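Local coordinates for protein UDP-N-acetylenolpyruvoylglucosamine reductase (Listeria monocytogenes, PDB 3TX1) that catalyses the NADPH-dependent, FAD-linked reduction of UDP-N-acetylglucosamine enolpyruvate to UDP-N-acetylmuramate, a step in building bacterial peptidoglycan, at residues A[256-264]-A[303-311]; A[132-141]-A[212-223]. One frame throughout, in Å; residues are numbered along the deposited sequence.

Contact 1: A[256-264]-A[303-311]; sequences KLIQDSGLQ and VREKFDVEL
Leu257 is the main knob, its forked end pushed into a hollow formed by Val303, Phe307, Val309 and Leu311. The fork is shared out: CD1 lies 3.9 Å from Val309 CG1 and also meets Leu311 CD2, while CD2 comes within 3.8 Å of Phe307 CD1, approaching the ring obliquely. A branched leucine suits the spot because its two methyls can serve two walls at once. A first torsion of -85°, with CG anti to the carbonyl carbon, turns this fork toward the 303-311 segment.

One turn further on, Ser261 provides a smaller bump. Its OG sits in the plane of the Phe307 ring, at the edge, 3.2 Å from CE1, and also lies against Val303 CG2. The hydroxyl turns back on its own helix and donates to Leu257 O from above the carbonyl plane. This bond satisfies the buried hydroxyl, and Leu257 O is gripped twice, by Ser261 OG and Ser261 N; serine is small enough for the place. Asp260 lays its CB 3.9 Å from Phe307 CZ. At the solvent-exposed margin, the chain of Lys306, bent at chi2 and chi4, lays CG near Ser261 and carries NZ to 2.9 Å from Ser261 O.

On the buried side Val303 CG2 packs 3.9 Å from Leu263 CD1, and Ile258 CG1 meets Leu311 CD1. The two short helical segments pass nearly at right angles (81°), with axes 10.1 Å apart.

The contact thus sets the end of helix 254-260, closed by a Schellman motif at Gly262, against the last turn of helix 289-307 and the extended chain after it. Val299 of that long helix touches Ile258 and Leu263, and Pro249 from a loop packs on Leu257 and Val309.

Contact 2: A[132-141]-A[212-223]; sequences ALNESLSGLE and LALEEKNLIQAK
Ile220 and Leu133 meet at an apolar centre between two helices, the CG2 of Ile220 lying 3.5 Å from Leu133 CD1 as the side chains slide past each other in opposite directions. Ile220 reaches two ways. CG2, anti to the backbone N, meets Leu133 and the CG methylene of Glu141, whereas CD1 extends over the backbone at Leu137 and comes to 3.8 Å from Ser138 CB. A beta-branched residue is well shaped for such a divided hollow.

A second apolar patch lies where Leu212 crosses Leu137 at about a right angle. Leu212 CD1 also touches Ala132 CB at 4.0 Å, the small alanine letting its helix come close, and Leu140 CG borders Leu212 CD2.

Beside the Leu137-Leu212 patch, Ser138 and Ala213 form an antiparallel hydrogen-bonded pair. Ser138 N donates to Ala213 O (2.8 Å), and Ala213 N to Ser138 O (3.2 Å); both bonds are nearly straight.

Outward, polar groups gather beside Ser138. Its OG is 3.0 Å from OE1 of Glu215, whose extended chain carries the carboxylate there. Glu141, bent at chi2 (77°), folds back to the Ser138-Gly139 backbone, where its OE1 accepts from Gly139 N (2.8 Å) on the syn side, somewhat out of the carboxylate plane. The backbone angles of Gly139 would jam a CB against the preceding carbonyl O, which suits glycine to this turn. The methylenes of Glu141 rest on Ile220 and on Lys223 CB. Lys217 likewise lays CG alongside Ser136 OG.

The contact joins the end of helix 125-134 and short strand 137-138 to the end of strand 204-214 and the start of helix 217-234. Ile117 of strand 116-120 packs on Ala132, Leu137 and Leu212, and Val168 of helix 165-168 touches Leu140 and Leu212.

Overall arrangement
Contact 2 and contact 1 lie far apart, with centres about 40 Å and nearest atoms about 24 Å from each other. They follow in series: contact 2 closes at 212-223 before contact 1 opens at 256-264. Contact 2 joins the antiparallel sheet to the start of helix 217-234; contact 1 packs helices 254-260 and 289-307 within the C-terminal domain, so the two are separate pieces of packing in different parts of the fold. Helix 254-260 is the next helix after 217-234. In contact 2, Leu140 is about 11 Å from the bound FAD, side chain to cofactor; in contact 1, Ile258 lies about 8 Å, side chain to side chain, from Ser244, the predicted proton donor.

Contact 1: A[256-264]-A[303-311]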
loop_
_atom_site.group_PDB
_atom_site.type_symbol
_atom_site.label_atom_id
_atom_site.label_comp_id
_atom_site.label_asym_id
_atom_site.label_seq_id
_atom_site.Cartn_x
_atom_site.Cartn_y
_atom_site.Cartn_z
ATOM N N LYS A 256 -3.753 16.782 -14.642
ATOM C CA LYS A 256 -3.999 17.847 -15.599
ATOM C C LYS A 256 -2.879 17.909 -16.587
ATOM O O LYS A 256 -3.143 18.048 -17.773
ATOM C CB LYS A 256 -4.180 19.195 -14.916
ATOM C CG LYS A 256 -4.823 20.268 -15.778
ATOM C CD LYS A 256 -6.297 19.957 -16.062
ATOM C CE LYS A 256 -7.118 21.218 -16.330
ATOM N NZ LYS A 256 -6.633 21.997 -17.506
ATOM N N LEU A 257 -1.632 17.816 -16.108
ATOM C CA LEU A 257 -0.456 17.822 -16.994
ATOM C C LEU A 257 -0.539 16.651 -17.981
ATOM O O LEU A 257 -0.396 16.790 -19.201
ATOM C CB LEU A 257 0.805 17.635 -16.177
ATOM C CG LEU A 257 1.497 18.810 -15.508
ATOM C CD1 LEU A 257 2.577 18.239 -14.615
ATOM C CD2 LEU A 257 2.113 19.724 -16.552
ATOM N N ILE A 258 -0.793 15.477 -17.431
ATOM C CA ILE A 258 -0.863 14.330 -18.246
ATOM C C ILE A 258 -1.905 14.567 -19.333
ATOM O O ILE A 258 -1.624 14.409 -20.526
ATOM C CB ILE A 258 -1.132 13.092 -17.386
ATOM C CG1 ILE A 258 0.025 12.955 -16.410
ATOM C CG2 ILE A 258 -1.273 11.863 -18.255
ATOM C CD1 ILE A 258 0.018 11.721 -15.521
ATOM N N GLN A 259 -3.085 15.013 -18.920
ATOM C CA GLN A 259 -4.184 15.202 -19.838
ATOM C C GLN A 259 -3.800 16.240 -20.857
ATOM O O GLN A 259 -3.932 16.022 -22.054
ATOM C CB GLN A 259 -5.391 15.605 -19.067
ATOM C CG GLN A 259 -6.698 15.349 -19.763
ATOM C CD GLN A 259 -7.858 15.627 -18.834
ATOM O OE1 GLN A 259 -7.691 16.252 -17.792
ATOM N NE2 GLN A 259 -9.032 15.157 -19.198
ATOM N N ASP A 260 -3.220 17.326 -20.379
ATOM C CA ASP A 260 -2.724 18.396 -21.256
ATOM C C ASP A 260 -1.643 17.958 -22.263
ATOM O O ASP A 260 -1.485 18.591 -23.295
ATOM C CB ASP A 260 -2.198 19.576 -20.418
ATOM C CG ASP A 260 -3.317 20.346 -19.691
ATOM O OD1 ASP A 260 -4.526 20.071 -19.910
ATOM O OD2 ASP A 260 -2.978 21.255 -18.895
ATOM N N SER A 261 -0.880 16.911 -21.954
ATOM C CA SER A 261 0.162 16.449 -22.881
ATOM C C SER A 261 -0.346 15.490 -23.958
ATOM O O SER A 261 0.434 14.974 -24.740
ATOM C CB SER A 261 1.319 15.817 -22.117
ATOM O OG SER A 261 1.828 16.760 -21.190
ATOM N N GLY A 262 -1.659 15.262 -23.983
ATOM C CA GLY A 262 -2.270 14.385 -24.938
ATOM C C GLY A 262 -2.096 12.930 -24.607
ATOM O O GLY A 262 -2.254 12.085 -25.468
ATOM N N LEU A 263 -1.779 12.610 -23.364
ATOM C CA LEU A 263 -1.585 11.213 -22.980
ATOM C C LEU A 263 -2.795 10.478 -22.459
ATOM O O LEU A 263 -2.711 9.298 -22.227
ATOM C CB LEU A 263 -0.506 11.090 -21.911
ATOM C CG LEU A 263 0.894 11.520 -22.321
ATOM C CD1 LEU A 263 1.647 11.892 -21.042
ATOM C CD2 LEU A 263 1.560 10.420 -23.129
ATOM N N GLN A 264 -3.920 11.137 -22.251
ATOM C CA GLN A 264 -5.064 10.426 -21.700
ATOM C C GLN A 264 -5.669 9.452 -22.712
ATOM O O GLN A 264 -6.019 9.849 -23.838
ATOM C CB GLN A 264 -6.113 11.388 -21.191
ATOM C CG GLN A 264 -7.132 10.652 -20.349
ATOM C CD GLN A 264 -8.063 11.561 -19.562
ATOM O OE1 GLN A 264 -8.338 12.702 -19.955
ATOM N NE2 GLN A 264 -8.572 11.038 -18.444
ATOM N N VAL A 303 5.709 14.356 -20.804
ATOM C CA VAL A 303 5.399 15.529 -20.037
ATOM C C VAL A 303 6.569 16.468 -19.939
ATOM O O VAL A 303 6.378 17.679 -20.015
ATOM C CB VAL A 303 4.856 15.199 -18.648
ATOM C CG1 VAL A 303 4.729 16.466 -17.835
ATOM C CG2 VAL A 303 3.514 14.528 -18.822
ATOM N N ARG A 304 7.779 15.939 -19.795
ATOM C CA ARG A 304 8.892 16.841 -19.612
ATOM C C ARG A 304 9.243 17.524 -20.949
ATOM O O ARG A 304 9.887 18.576 -20.991
ATOM C CB ARG A 304 10.056 16.161 -18.895
ATOM C CG ARG A 304 11.229 15.772 -19.733
ATOM C CD ARG A 304 12.373 15.200 -18.882
ATOM N NE ARG A 304 12.337 13.731 -18.789
ATOM C CZ ARG A 304 11.793 13.029 -17.792
ATOM N NH1 ARG A 304 11.823 11.688 -17.839
ATOM N NH2 ARG A 304 11.239 13.652 -16.749
ATOM N N GLU A 305 8.759 16.967 -22.050
ATOM C CA GLU A 305 9.042 17.581 -23.329
ATOM C C GLU A 305 8.115 18.718 -23.644
ATOM O O GLU A 305 8.544 19.693 -24.238
ATOM C CB GLU A 305 9.068 16.559 -24.443
ATOM C CG GLU A 305 10.290 15.676 -24.354
ATOM C CD GLU A 305 10.247 14.512 -25.323
ATOM O OE1 GLU A 305 9.400 14.512 -26.268
ATOM O OE2 GLU A 305 11.070 13.579 -25.127
ATOM N N LYS A 306 6.866 18.621 -23.211
ATOM C CA LYS A 306 5.882 19.666 -23.470
ATOM C C LYS A 306 5.894 20.771 -22.439
ATOM O O LYS A 306 5.570 21.893 -22.767
ATOM C CB LYS A 306 4.466 19.097 -23.474
ATOM C CG LYS A 306 4.260 17.844 -24.311
ATOM C CD LYS A 306 4.283 18.096 -25.807
ATOM C CE LYS A 306 3.886 16.828 -26.543
ATOM N NZ LYS A 306 2.523 16.330 -26.198
ATOM N N PHE A 307 6.246 20.469 -21.194
ATOM C CA PHE A 307 6.158 21.477 -20.122
ATOM C C PHE A 307 7.393 21.614 -19.236
ATOM O O PHE A 307 7.442 22.465 -18.363
ATOM C CB PHE A 307 4.932 21.198 -19.225
ATOM C CG PHE A 307 3.625 21.179 -19.969
ATOM C CD1 PHE A 307 2.978 19.970 -20.239
ATOM C CD2 PHE A 307 3.047 22.363 -20.427
ATOM C CE1 PHE A 307 1.779 19.941 -20.950
ATOM C CE2 PHE A 307 1.845 22.339 -21.137
ATOM C CZ PHE A 307 1.208 21.127 -21.400
ATOM N N ASP A 308 8.384 20.768 -19.444
ATOM C CA ASP A 308 9.582 20.812 -18.612
ATOM C C ASP A 308 9.288 20.588 -17.142
ATOM O O ASP A 308 9.819 21.304 -16.288
ATOM C CB ASP A 308 10.326 22.136 -18.747
ATOM C CG ASP A 308 11.632 22.145 -17.945
ATOM O OD1 ASP A 308 12.218 21.043 -17.720
ATOM O OD2 ASP A 308 12.071 23.248 -17.538
ATOM N N VAL A 309 8.451 19.605 -16.846
ATOM C CA VAL A 309 8.112 19.328 -15.480
ATOM C C VAL A 309 8.439 17.870 -15.229
ATOM O O VAL A 309 8.096 17.020 -16.048
ATOM C CB VAL A 309 6.615 19.589 -15.229
ATOM C CG1 VAL A 309 6.247 19.302 -13.780
ATOM C CG2 VAL A 309 6.224 21.008 -15.611
ATOM N N GLU A 310 9.105 17.601 -14.098
ATOM C CA GLU A 310 9.500 16.257 -13.653
ATOM C C GLU A 310 8.406 15.547 -12.888
ATOM O O GLU A 310 8.156 15.864 -11.720
ATOM C CB GLU A 310 10.678 16.339 -12.690
ATOM C CG GLU A 310 11.997 16.763 -13.284
ATOM C CD GLU A 310 12.661 15.691 -14.133
ATOM O OE1 GLU A 310 13.935 15.670 -14.171
ATOM O OE2 GLU A 310 11.918 14.876 -14.737
ATOM N N LEU A 311 7.766 14.563 -13.498
ATOM C CA LEU A 311 6.772 13.820 -12.742
ATOM C C LEU A 311 7.498 12.723 -12.009
ATOM O O LEU A 311 8.173 11.908 -12.617
ATOM C CB LEU A 311 5.670 13.263 -13.632
ATOM C CG LEU A 311 4.654 14.274 -14.144
ATOM C CD1 LEU A 311 3.776 13.625 -15.189
ATOM C CD2 LEU A 311 3.813 14.843 -13.010
#

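Contact 2: A[132-141]-A[212-223]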
loop_
_atom_site.group_PDB
_atom_site.type_symbol
_atom_site.label_atom_id
_atom_site.label_comp_id
_atom_site.label_asym_id
_atom_site.label_seq_id
_atom_site.Cartn_x
_atom_site.Cartn_y
_atom_site.Cartn_z
ATOM N N ALA A 132 -14.986 1.402 12.681
ATOM C CA ALA A 132 -15.107 2.750 13.310
ATOM C C ALA A 132 -16.495 3.371 13.315
ATOM O O ALA A 132 -16.934 3.967 14.319
ATOM C CB ALA A 132 -14.136 3.728 12.665
ATOM N N LEU A 133 -17.147 3.244 12.168
ATOM C CA LEU A 133 -18.499 3.715 11.969
ATOM C C LEU A 133 -19.491 2.885 12.787
ATOM O O LEU A 133 -20.457 3.458 13.321
ATOM C CB LEU A 133 -18.869 3.623 10.501
ATOM C CG LEU A 133 -20.250 3.982 9.982
ATOM C CD1 LEU A 133 -20.395 5.466 10.301
ATOM C CD2 LEU A 133 -20.526 3.710 8.512
ATOM N N ASN A 134 -19.280 1.560 12.874
ATOM C CA ASN A 134 -20.180 0.702 13.670
ATOM C C ASN A 134 -20.083 1.030 15.119
ATOM O O ASN A 134 -20.952 0.671 15.879
ATOM C CB ASN A 134 -19.861 -0.779 13.516
ATOM C CG ASN A 134 -19.991 -1.251 12.093
ATOM O OD1 ASN A 134 -19.646 -0.534 11.152
ATOM N ND2 ASN A 134 -20.481 -2.476 11.927
ATOM N N GLU A 135 -19.014 1.718 15.506
ATOM C CA GLU A 135 -18.808 2.094 16.899
ATOM C C GLU A 135 -19.071 3.580 17.116
ATOM O O GLU A 135 -18.987 4.078 18.238
ATOM C CB GLU A 135 -17.387 1.741 17.345
ATOM C CG GLU A 135 -16.909 0.377 16.873
ATOM C CD GLU A 135 -17.698 -0.762 17.490
ATOM O OE1 GLU A 135 -17.862 -0.771 18.728
ATOM O OE2 GLU A 135 -18.153 -1.647 16.736
ATOM N N SER A 136 -19.425 4.306 16.104
ATOM C CA SER A 136 -19.598 5.688 16.381
ATOM C C SER A 136 -18.258 6.189 16.837
ATOM O O SER A 136 -18.120 6.815 17.847
ATOM C CB SER A 136 -20.628 5.868 17.472
ATOM O OG SER A 136 -21.879 5.430 17.024
ATOM N N LEU A 137 -17.247 5.894 16.060
ATOM C CA LEU A 137 -15.956 6.546 16.248
ATOM C C LEU A 137 -15.590 7.403 15.042
ATOM O O LEU A 137 -15.692 6.960 13.898
ATOM C CB LEU A 137 -14.864 5.505 16.503
ATOM C CG LEU A 137 -14.618 5.124 17.964
ATOM C CD1 LEU A 137 -13.708 3.909 18.058
ATOM C CD2 LEU A 137 -14.033 6.298 18.735
ATOM N N SER A 138 -15.166 8.635 15.305
ATOM C CA SER A 138 -14.787 9.556 14.243
ATOM C C SER A 138 -13.294 9.845 14.184
ATOM O O SER A 138 -12.602 9.875 15.200
ATOM C CB SER A 138 -15.560 10.866 14.362
ATOM O OG SER A 138 -15.164 11.740 13.329
ATOM N N GLY A 139 -12.825 10.073 12.972
ATOM C CA GLY A 139 -11.441 10.398 12.751
ATOM C C GLY A 139 -10.901 9.610 11.583
ATOM O O GLY A 139 -9.878 10.005 11.015
ATOM N N LEU A 140 -11.553 8.483 11.251
ATOM C CA LEU A 140 -11.122 7.655 10.111
ATOM C C LEU A 140 -11.871 7.896 8.783
ATOM O O LEU A 140 -11.452 7.423 7.725
ATOM C CB LEU A 140 -11.163 6.155 10.444
ATOM C CG LEU A 140 -9.992 5.504 11.187
ATOM C CD1 LEU A 140 -10.262 4.004 11.247
ATOM C CD2 LEU A 140 -8.607 5.783 10.589
ATOM N N GLU A 141 -12.962 8.643 8.831
ATOM C CA GLU A 141 -13.762 8.783 7.650
ATOM C C GLU A 141 -12.939 8.829 6.371
ATOM O O GLU A 141 -13.307 8.172 5.387
ATOM C CB GLU A 141 -14.680 9.993 7.742
ATOM C CG GLU A 141 -15.620 10.008 8.939
ATOM C CD GLU A 141 -14.913 10.388 10.231
ATOM O OE1 GLU A 141 -13.652 10.311 10.278
ATOM O OE2 GLU A 141 -15.625 10.772 11.186
ATOM N N LEU A 212 -9.485 7.625 18.403
ATOM C CA LEU A 212 -10.606 8.313 17.810
ATOM C C LEU A 212 -11.467 9.053 18.824
ATOM O O LEU A 212 -11.224 9.019 20.002
ATOM C CB LEU A 212 -11.446 7.353 16.983
ATOM C CG LEU A 212 -10.740 6.424 16.005
ATOM C CD1 LEU A 212 -11.718 5.605 15.200
ATOM C CD2 LEU A 212 -9.724 7.115 15.131
ATOM N N ALA A 213 -12.473 9.739 18.356
ATOM C CA ALA A 213 -13.388 10.415 19.261
ATOM C C ALA A 213 -14.850 9.962 19.044
ATOM O O ALA A 213 -15.254 9.628 17.924
ATOM C CB ALA A 213 -13.254 11.920 19.108
ATOM N N LEU A 214 -15.638 9.930 20.119
ATOM C CA LEU A 214 -17.067 9.588 19.996
ATOM C C LEU A 214 -17.899 10.707 19.351
ATOM O O LEU A 214 -17.764 11.881 19.690
ATOM C CB LEU A 214 -17.674 9.080 21.310
ATOM C CG LEU A 214 -17.401 7.590 21.561
ATOM C CD1 LEU A 214 -17.628 7.259 23.026
ATOM C CD2 LEU A 214 -18.203 6.652 20.655
ATOM N N GLU A 215 -18.731 10.299 18.396
ATOM C CA GLU A 215 -19.561 11.174 17.596
ATOM C C GLU A 215 -20.681 10.364 16.938
ATOM O O GLU A 215 -20.527 9.162 16.672
ATOM C CB GLU A 215 -18.695 11.912 16.567
ATOM C CG GLU A 215 -19.426 12.921 15.702
ATOM C CD GLU A 215 -18.512 13.657 14.734
ATOM O OE1 GLU A 215 -17.284 13.360 14.697
ATOM O OE2 GLU A 215 -19.031 14.533 13.999
ATOM N N GLU A 216 -21.803 11.030 16.673
ATOM C CA GLU A 216 -22.975 10.366 16.113
ATOM C C GLU A 216 -22.722 9.648 14.813
ATOM O O GLU A 216 -21.919 10.092 13.995
ATOM C CB GLU A 216 -24.141 11.337 15.992
ATOM C CG GLU A 216 -24.678 11.691 17.364
ATOM C CD GLU A 216 -25.585 12.899 17.363
ATOM O OE1 GLU A 216 -25.591 13.667 16.367
ATOM O OE2 GLU A 216 -26.277 13.094 18.387
ATOM N N LYS A 217 -23.371 8.494 14.677
ATOM C CA LYS A 217 -23.320 7.667 13.470
ATOM C C LYS A 217 -23.667 8.468 12.208
ATOM O O LYS A 217 -22.933 8.434 11.203
ATOM C CB LYS A 217 -24.345 6.560 13.612
ATOM C CG LYS A 217 -23.920 5.416 14.483
ATOM C CD LYS A 217 -23.307 4.346 13.610
ATOM C CE LYS A 217 -24.328 3.891 12.596
ATOM N NZ LYS A 217 -24.056 2.479 12.276
ATOM N N ASN A 218 -24.800 9.163 12.272
ATOM C CA ASN A 218 -25.263 9.972 11.180
ATOM C C ASN A 218 -24.182 10.887 10.636
ATOM O O ASN A 218 -23.955 10.922 9.422
ATOM C CB ASN A 218 -26.517 10.775 11.578
ATOM C CG ASN A 218 -27.818 9.979 11.410
ATOM O OD1 ASN A 218 -27.796 8.776 11.109
ATOM N ND2 ASN A 218 -28.965 10.658 11.600
ATOM N N LEU A 219 -23.499 11.610 11.525
ATOM C CA LEU A 219 -22.475 12.576 11.079
ATOM C C LEU A 219 -21.341 11.883 10.352
ATOM O O LEU A 219 -20.984 12.292 9.264
ATOM C CB LEU A 219 -22.008 13.536 12.199
ATOM C CG LEU A 219 -23.124 14.341 12.917
ATOM C CD1 LEU A 219 -22.600 15.261 14.009
ATOM C CD2 LEU A 219 -23.982 15.127 11.944
ATOM N N ILE A 220 -20.829 10.790 10.913
ATOM C CA ILE A 220 -19.799 9.991 10.248
ATOM C C ILE A 220 -20.360 9.418 8.923
ATOM O O ILE A 220 -19.712 9.503 7.867
ATOM C CB ILE A 220 -19.274 8.895 11.198
ATOM C CG1 ILE A 220 -18.968 9.530 12.572
ATOM C CG2 ILE A 220 -18.089 8.121 10.603
ATOM C CD1 ILE A 220 -18.477 8.573 13.644
ATOM N N GLN A 221 -21.579 8.883 8.960
ATOM C CA GLN A 221 -22.209 8.365 7.739
ATOM C C GLN A 221 -22.211 9.354 6.554
ATOM O O GLN A 221 -21.862 9.008 5.422
ATOM C CB GLN A 221 -23.647 7.931 8.023
ATOM C CG GLN A 221 -24.182 7.013 6.946
ATOM C CD GLN A 221 -23.223 5.868 6.729
ATOM O OE1 GLN A 221 -22.746 5.265 7.694
ATOM N NE2 GLN A 221 -22.879 5.611 5.474
ATOM N N ALA A 222 -22.625 10.586 6.849
ATOM C CA ALA A 222 -22.708 11.686 5.868
ATOM C C ALA A 222 -21.343 12.027 5.226
ATOM O O ALA A 222 -21.277 12.412 4.046
ATOM C CB ALA A 222 -23.366 12.919 6.503
ATOM N N LYS A 223 -20.278 11.913 6.029
ATOM C CA LYS A 223 -18.915 12.063 5.546
ATOM C C LYS A 223 -18.548 10.876 4.683
ATOM O O LYS A 223 -17.955 11.046 3.622
ATOM C CB LYS A 223 -17.906 12.188 6.695
ATOM C CG LYS A 223 -17.688 13.607 7.193
ATOM C CD LYS A 223 -16.867 14.432 6.209
ATOM C CE LYS A 223 -17.046 15.931 6.452
ATOM N NZ LYS A 223 -16.284 16.665 5.401
#